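Local coordinates for glycosylation Associate Protein 3 (Streptococcus agalactiae serotype V, PDB 6OYC) that is part of the Gap123 complex and probably helps the accessory Sec system glycosylate and export a surface adhesin, at residues 84-98 / 110-124. Residues are numbered along the deposited sequence; the frame is centred on the assembly and turned at random.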
loop_
_atom_site.group_PDB
_atom_site.type_symbol
_atom_site.label_atom_id
_atom_site.label_comp_id
_atom_site.label_asym_id
_atom_site.label_seq_id
_atom_site.Cartn_x
_atom_site.Cartn_y
_atom_site.Cartn_z
ATOM N N LEU C 84 9.341 11.759 17.497
ATOM C CA LEU C 84 9.673 10.718 16.522
ATOM C C LEU C 84 10.070 11.382 15.214
ATOM O O LEU C 84 9.209 11.895 14.495
ATOM C CB LEU C 84 8.511 9.748 16.285
ATOM C CG LEU C 84 8.876 8.568 15.365
ATOM C CD1 LEU C 84 9.821 7.573 16.066
ATOM C CD2 LEU C 84 7.651 7.844 14.805
ATOM N N PHE C 85 11.358 11.345 14.876
ATOM C CA PHE C 85 11.815 12.024 13.675
ATOM C C PHE C 85 12.614 11.079 12.776
ATOM O O PHE C 85 12.872 9.915 13.106
ATOM C CB PHE C 85 12.611 13.299 14.017
ATOM C CG PHE C 85 13.913 13.056 14.719
ATOM C CD1 PHE C 85 13.967 12.995 16.109
ATOM C CD2 PHE C 85 15.092 12.932 13.998
ATOM C CE1 PHE C 85 15.176 12.774 16.769
ATOM C CE2 PHE C 85 16.305 12.721 14.648
ATOM C CZ PHE C 85 16.348 12.643 16.039
ATOM N N VAL C 86 12.969 11.599 11.600
ATOM C CA VAL C 86 13.552 10.815 10.527
ATOM C C VAL C 86 14.807 11.528 10.035
ATOM O O VAL C 86 14.778 12.725 9.735
ATOM C CB VAL C 86 12.551 10.592 9.374
ATOM C CG1 VAL C 86 13.190 9.814 8.248
ATOM C CG2 VAL C 86 11.325 9.841 9.869
ATOM N N ARG C 87 15.901 10.789 9.952
ATOM C CA ARG C 87 17.178 11.284 9.474
ATOM C C ARG C 87 17.536 10.560 8.178
ATOM O O ARG C 87 17.676 9.325 8.159
ATOM C CB ARG C 87 18.251 11.065 10.535
ATOM C CG ARG C 87 19.633 11.558 10.160
ATOM C CD ARG C 87 20.539 11.577 11.418
ATOM N NE ARG C 87 21.964 11.579 11.071
ATOM C CZ ARG C 87 22.878 12.374 11.629
ATOM N NH1 ARG C 87 22.530 13.247 12.571
ATOM N NH2 ARG C 87 24.149 12.286 11.248
ATOM N N ILE C 88 17.676 11.325 7.100
ATOM C CA ILE C 88 18.257 10.821 5.866
ATOM C C ILE C 88 19.705 11.275 5.817
ATOM O O ILE C 88 19.999 12.466 5.993
ATOM C CB ILE C 88 17.462 11.292 4.634
ATOM C CG1 ILE C 88 18.100 10.788 3.346
ATOM C CG2 ILE C 88 17.314 12.800 4.590
ATOM C CD1 ILE C 88 17.135 10.853 2.158
ATOM N N GLU C 89 20.616 10.329 5.610
ATOM C CA GLU C 89 22.044 10.612 5.609
ATOM C C GLU C 89 22.676 10.101 4.322
ATOM O O GLU C 89 22.341 9.011 3.855
ATOM C CB GLU C 89 22.743 9.971 6.821
ATOM C CG GLU C 89 24.190 10.431 6.998
ATOM C CD GLU C 89 24.649 10.412 8.458
ATOM O OE1 GLU C 89 23.888 9.975 9.348
ATOM O OE2 GLU C 89 25.788 10.830 8.713
ATOM N N PHE C 90 23.601 10.883 3.766
ATOM C CA PHE C 90 24.253 10.575 2.507
ATOM C C PHE C 90 25.711 10.184 2.742
ATOM O O PHE C 90 26.378 10.713 3.644
ATOM C CB PHE C 90 24.136 11.764 1.542
ATOM C CG PHE C 90 22.724 12.335 1.468
ATOM C CD1 PHE C 90 21.706 11.635 0.833
ATOM C CD2 PHE C 90 22.412 13.543 2.074
ATOM C CE1 PHE C 90 20.390 12.149 0.783
ATOM C CE2 PHE C 90 21.105 14.064 2.026
ATOM C CZ PHE C 90 20.098 13.361 1.381
ATOM N N TYR C 91 26.194 9.240 1.935
ATOM C CA TYR C 91 27.515 8.654 2.112
ATOM C C TYR C 91 28.209 8.605 0.764
ATOM O O TYR C 91 27.588 8.276 -0.256
ATOM C CB TYR C 91 27.449 7.235 2.726
ATOM C CG TYR C 91 26.845 7.215 4.121
ATOM C CD1 TYR C 91 25.464 7.127 4.304
ATOM C CD2 TYR C 91 27.658 7.303 5.256
ATOM C CE1 TYR C 91 24.907 7.122 5.571
ATOM C CE2 TYR C 91 27.114 7.292 6.522
ATOM C CZ TYR C 91 25.738 7.210 6.677
ATOM O OH TYR C 91 25.200 7.193 7.937
ATOM N N ASN C 92 29.486 8.962 0.756
ATOM C CA ASN C 92 30.252 8.851 -0.470
ATOM C C ASN C 92 30.663 7.395 -0.653
ATOM O O ASN C 92 30.296 6.505 0.124
ATOM C CB ASN C 92 31.442 9.805 -0.458
ATOM C CG ASN C 92 32.442 9.484 0.631
ATOM O OD1 ASN C 92 32.436 8.395 1.233
ATOM N ND2 ASN C 92 33.315 10.448 0.902
ATOM N N ARG C 93 31.461 7.151 -1.681
ATOM C CA ARG C 93 31.845 5.799 -2.048
ATOM C C ARG C 93 32.878 5.216 -1.087
ATOM O O ARG C 93 33.150 4.015 -1.148
ATOM C CB ARG C 93 32.305 5.823 -3.522
ATOM C CG ARG C 93 33.512 5.034 -3.937
ATOM C CD ARG C 93 33.757 5.135 -5.450
ATOM N NE ARG C 93 32.592 4.949 -6.332
ATOM C CZ ARG C 93 32.117 5.888 -7.151
ATOM N NH1 ARG C 93 32.662 7.103 -7.165
ATOM N NH2 ARG C 93 31.079 5.635 -7.944
ATOM N N PHE C 94 33.424 6.016 -0.167
ATOM C CA PHE C 94 34.260 5.491 0.906
ATOM C C PHE C 94 33.490 5.326 2.199
ATOM O O PHE C 94 34.090 5.083 3.244
ATOM C CB PHE C 94 35.470 6.392 1.143
ATOM C CG PHE C 94 36.272 6.633 -0.086
ATOM C CD1 PHE C 94 35.958 7.689 -0.937
ATOM C CD2 PHE C 94 37.316 5.783 -0.420
ATOM C CE1 PHE C 94 36.687 7.911 -2.089
ATOM C CE2 PHE C 94 38.053 5.994 -1.572
ATOM C CZ PHE C 94 37.743 7.060 -2.408
ATOM N N ASN C 95 32.177 5.495 2.151
ATOM C CA ASN C 95 31.310 5.396 3.309
ATOM C C ASN C 95 31.541 6.502 4.332
ATOM O O ASN C 95 31.247 6.313 5.512
ATOM C CB ASN C 95 31.434 4.033 3.983
ATOM C CG ASN C 95 30.097 3.484 4.351
ATOM O OD1 ASN C 95 29.281 3.193 3.468
ATOM N ND2 ASN C 95 29.839 3.353 5.658
ATOM N N GLU C 96 32.004 7.675 3.895
ATOM C CA GLU C 96 32.015 8.862 4.747
ATOM C C GLU C 96 30.683 9.595 4.609
ATOM O O GLU C 96 30.172 9.775 3.494
ATOM C CB GLU C 96 33.169 9.799 4.381
ATOM C CG GLU C 96 34.542 9.112 4.429
ATOM C CD GLU C 96 35.650 9.860 3.676
ATOM O OE1 GLU C 96 36.834 9.464 3.833
ATOM O OE2 GLU C 96 35.348 10.822 2.931
ATOM N N SER C 97 30.121 10.014 5.739
ATOM C CA SER C 97 28.934 10.851 5.688
ATOM C C SER C 97 29.276 12.137 4.951
ATOM O O SER C 97 30.306 12.750 5.219
ATOM C CB SER C 97 28.423 11.145 7.105
ATOM O OG SER C 97 27.300 12.037 7.064
ATOM N N VAL C 98 28.447 12.522 3.976
ATOM C CA VAL C 98 28.648 13.781 3.271
ATOM C C VAL C 98 27.454 14.715 3.412
ATOM O O VAL C 98 27.423 15.769 2.783
ATOM C CB VAL C 98 29.008 13.561 1.786
ATOM C CG1 VAL C 98 30.365 12.872 1.685
ATOM C CG2 VAL C 98 27.910 12.781 1.043
ATOM N N PHE C 110 14.179 17.614 -0.254
ATOM C CA PHE C 110 15.623 17.741 -0.256
ATOM C C PHE C 110 16.112 17.476 -1.667
ATOM O O PHE C 110 15.419 16.846 -2.470
ATOM C CB PHE C 110 16.271 16.753 0.715
ATOM C CG PHE C 110 16.090 15.300 0.306
ATOM C CD1 PHE C 110 14.941 14.605 0.668
ATOM C CD2 PHE C 110 17.055 14.645 -0.452
ATOM C CE1 PHE C 110 14.758 13.278 0.292
ATOM C CE2 PHE C 110 16.883 13.322 -0.838
ATOM C CZ PHE C 110 15.727 12.634 -0.468
ATOM N N ILE C 111 17.322 17.947 -1.956
ATOM C CA ILE C 111 18.024 17.595 -3.183
ATOM C C ILE C 111 18.994 16.463 -2.877
ATOM O O ILE C 111 19.772 16.550 -1.926
ATOM C CB ILE C 111 18.754 18.811 -3.772
ATOM C CG1 ILE C 111 17.754 19.678 -4.544
ATOM C CG2 ILE C 111 19.887 18.361 -4.665
ATOM C CD1 ILE C 111 18.115 21.129 -4.534
ATOM N N TYR C 112 18.925 15.390 -3.652
ATOM C CA TYR C 112 19.911 14.330 -3.519
ATOM C C TYR C 112 21.268 14.901 -3.911
ATOM O O TYR C 112 21.444 15.305 -5.068
ATOM C CB TYR C 112 19.548 13.137 -4.398
ATOM C CG TYR C 112 20.404 11.908 -4.179
ATOM C CD1 TYR C 112 20.400 11.227 -2.950
ATOM C CD2 TYR C 112 21.205 11.404 -5.212
ATOM C CE1 TYR C 112 21.186 10.075 -2.762
ATOM C CE2 TYR C 112 21.982 10.253 -5.036
ATOM C CZ TYR C 112 21.974 9.594 -3.811
ATOM O OH TYR C 112 22.765 8.469 -3.650
ATOM N N PRO C 113 22.230 14.979 -2.995
ATOM C CA PRO C 113 23.411 15.818 -3.223
ATOM C C PRO C 113 24.442 15.162 -4.131
ATOM O O PRO C 113 24.469 13.944 -4.305
ATOM C CB PRO C 113 23.967 16.015 -1.813
ATOM C CG PRO C 113 23.549 14.798 -1.089
ATOM C CD PRO C 113 22.197 14.434 -1.628
ATOM N N LYS C 114 25.330 16.018 -4.679
ATOM C CA LYS C 114 26.309 15.597 -5.680
ATOM C C LYS C 114 27.331 14.613 -5.130
ATOM O O LYS C 114 27.855 13.793 -5.887
ATOM C CB LYS C 114 27.066 16.793 -6.263
ATOM C CG LYS C 114 26.422 17.543 -7.433
ATOM C CD LYS C 114 24.965 17.884 -7.197
ATOM C CE LYS C 114 24.910 19.184 -6.423
ATOM N NZ LYS C 114 23.547 19.727 -6.274
ATOM N N GLU C 115 27.655 14.695 -3.846
ATOM C CA GLU C 115 28.644 13.813 -3.234
ATOM C C GLU C 115 28.052 12.495 -2.745
ATOM O O GLU C 115 28.800 11.617 -2.297
ATOM C CB GLU C 115 29.327 14.527 -2.064
ATOM C CG GLU C 115 30.274 15.621 -2.509
ATOM C CD GLU C 115 31.352 15.107 -3.437
ATOM O OE1 GLU C 115 31.948 14.051 -3.147
ATOM O OE2 GLU C 115 31.600 15.756 -4.466
ATOM N N ALA C 116 26.733 12.334 -2.820
ATOM C CA ALA C 116 26.097 11.118 -2.345
ATOM C C ALA C 116 26.389 9.965 -3.304
ATOM O O ALA C 116 26.119 10.062 -4.503
ATOM C CB ALA C 116 24.587 11.331 -2.204
ATOM N N TYR C 117 26.965 8.889 -2.776
ATOM C CA TYR C 117 27.019 7.601 -3.451
ATOM C C TYR C 117 25.867 6.697 -3.020
ATOM O O TYR C 117 25.156 6.148 -3.865
ATOM C CB TYR C 117 28.357 6.896 -3.178
ATOM C CG TYR C 117 28.554 5.698 -4.074
ATOM C CD1 TYR C 117 28.662 5.860 -5.462
ATOM C CD2 TYR C 117 28.586 4.402 -3.553
ATOM C CE1 TYR C 117 28.805 4.769 -6.309
ATOM C CE2 TYR C 117 28.758 3.287 -4.400
ATOM C CZ TYR C 117 28.872 3.485 -5.778
ATOM O OH TYR C 117 29.025 2.421 -6.642
ATOM N N THR C 118 25.668 6.532 -1.714
ATOM C CA THR C 118 24.514 5.829 -1.167
ATOM C C THR C 118 23.829 6.705 -0.123
ATOM O O THR C 118 24.308 7.791 0.223
ATOM C CB THR C 118 24.912 4.487 -0.528
ATOM O OG1 THR C 118 25.708 4.735 0.634
ATOM C CG2 THR C 118 25.691 3.634 -1.512
ATOM N N TYR C 119 22.706 6.223 0.404
ATOM C CA TYR C 119 22.057 6.943 1.493
ATOM C C TYR C 119 21.280 5.965 2.366
ATOM O O TYR C 119 20.971 4.843 1.966
ATOM C CB TYR C 119 21.149 8.082 0.967
ATOM C CG TYR C 119 19.892 7.645 0.227
ATOM C CD1 TYR C 119 19.955 7.133 -1.073
ATOM C CD2 TYR C 119 18.636 7.737 0.832
ATOM C CE1 TYR C 119 18.805 6.729 -1.743
ATOM C CE2 TYR C 119 17.471 7.337 0.163
ATOM C CZ TYR C 119 17.564 6.837 -1.121
ATOM O OH TYR C 119 16.423 6.445 -1.780
ATOM N N THR C 120 21.002 6.392 3.584
ATOM C CA THR C 120 20.193 5.626 4.515
ATOM C C THR C 120 19.104 6.531 5.059
ATOM O O THR C 120 19.235 7.753 5.061
ATOM C CB THR C 120 21.009 5.089 5.698
ATOM O OG1 THR C 120 21.483 6.201 6.460
ATOM C CG2 THR C 120 22.198 4.221 5.233
ATOM N N ILE C 121 18.036 5.926 5.561
ATOM C CA ILE C 121 17.001 6.667 6.274
ATOM C C ILE C 121 16.765 5.956 7.592
ATOM O O ILE C 121 16.605 4.734 7.612
ATOM C CB ILE C 121 15.698 6.775 5.460
ATOM C CG1 ILE C 121 15.964 7.484 4.126
ATOM C CG2 ILE C 121 14.672 7.515 6.252
ATOM C CD1 ILE C 121 14.782 7.465 3.146
ATOM N N SER C 122 16.763 6.714 8.689
ATOM C CA SER C 122 16.653 6.156 10.029
ATOM C C SER C 122 15.481 6.773 10.771
ATOM O O SER C 122 15.321 7.998 10.789
ATOM C CB SER C 122 17.936 6.380 10.829
ATOM O OG SER C 122 18.976 5.578 10.329
ATOM N N LEU C 123 14.662 5.915 11.369
ATOM C CA LEU C 123 13.661 6.332 12.338
ATOM C C LEU C 123 14.349 6.510 13.683
ATOM O O LEU C 123 15.042 5.600 14.155
ATOM C CB LEU C 123 12.572 5.271 12.445
ATOM C CG LEU C 123 11.117 5.602 12.733
ATOM C CD1 LEU C 123 10.561 6.501 11.633
ATOM C CD2 LEU C 123 10.310 4.287 12.828
ATOM N N ILE C 124 14.183 7.676 14.296
ATOM C CA ILE C 124 14.866 7.976 15.549
ATOM C C ILE C 124 13.843 8.365 16.611
ATOM O O ILE C 124 13.021 9.264 16.396
ATOM C CB ILE C 124 15.927 9.069 15.364
ATOM C CG1 ILE C 124 16.932 8.622 14.304
ATOM C CG2 ILE C 124 16.631 9.331 16.676
ATOM C CD1 ILE C 124 18.047 9.590 14.066
HETATM O O HOH W 1 19.841 7.615 8.230
HETATM O O HOH W 2 23.114 5.391 8.606
HETATM O O HOH W 3 33.306 12.681 -1.176
HETATM O O HOH W 4 31.886 2.514 -7.039
#
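Strands 84-91 and 118-124 run antiparallel at 161°, joined by pairs of backbone bonds at Phe85-Ile124, Arg87-Ser122 and Glu89-Thr120. The pairing ends in a classic beta bulge: Tyr117 N, at 2.7 Å, and Thr118 N both donate to Tyr91 O.

Phe90 anchors one end of the buried face. Its CG stands beside the backbone N (chi1 -47°), which turns the ring toward residues 110-116, where Pro113 covers one face. Pro113 CD sits 3.5 Å from the centroid of the Phe90 ring, almost on its normal, a CH-pi contact. Phe110 and Tyr112 meet the same ring obliquely and complete an aromatic cluster. Ile88 CD1 wedges beside it, 3.5 Å from Phe110 CZ, and also touches the Tyr119 ring. Further along, Val86 CG1 packs on Ile121 CG2 at 3.4 Å.

These are the two central strands of a four-stranded antiparallel sheet, flanked by 41-47 and 97-103. Their buried face packs on strands 69-78 and 130-140 of a second antiparallel sheet, consistent with the beta-sandwich of a galactose-binding-domain-like fold, the clan of this family. Tyr119 OH bonds to Pro62 O.

The other face, with Phe85, Arg87, Glu89 and Tyr91, is mixed. Ile124 CB makes a CH-pi contact over the Phe85 ring, 3.9 Å from its centroid. One water links Arg87 O, Thr120 OG1 and Ser122 OG; Ser122 OG also bonds to Thr45. A second water joins Tyr91 OH to Thr120 OG1. Arg87 makes a salt bridge to Glu89, NE and NH2 both meeting OE1 from above the carboxylate plane, and a cation-pi contact with Phe100.

At the type I turn from Asn92 to Asn95, Arg93 CB lies over the Tyr117 ring, 4.1 Å from its centroid.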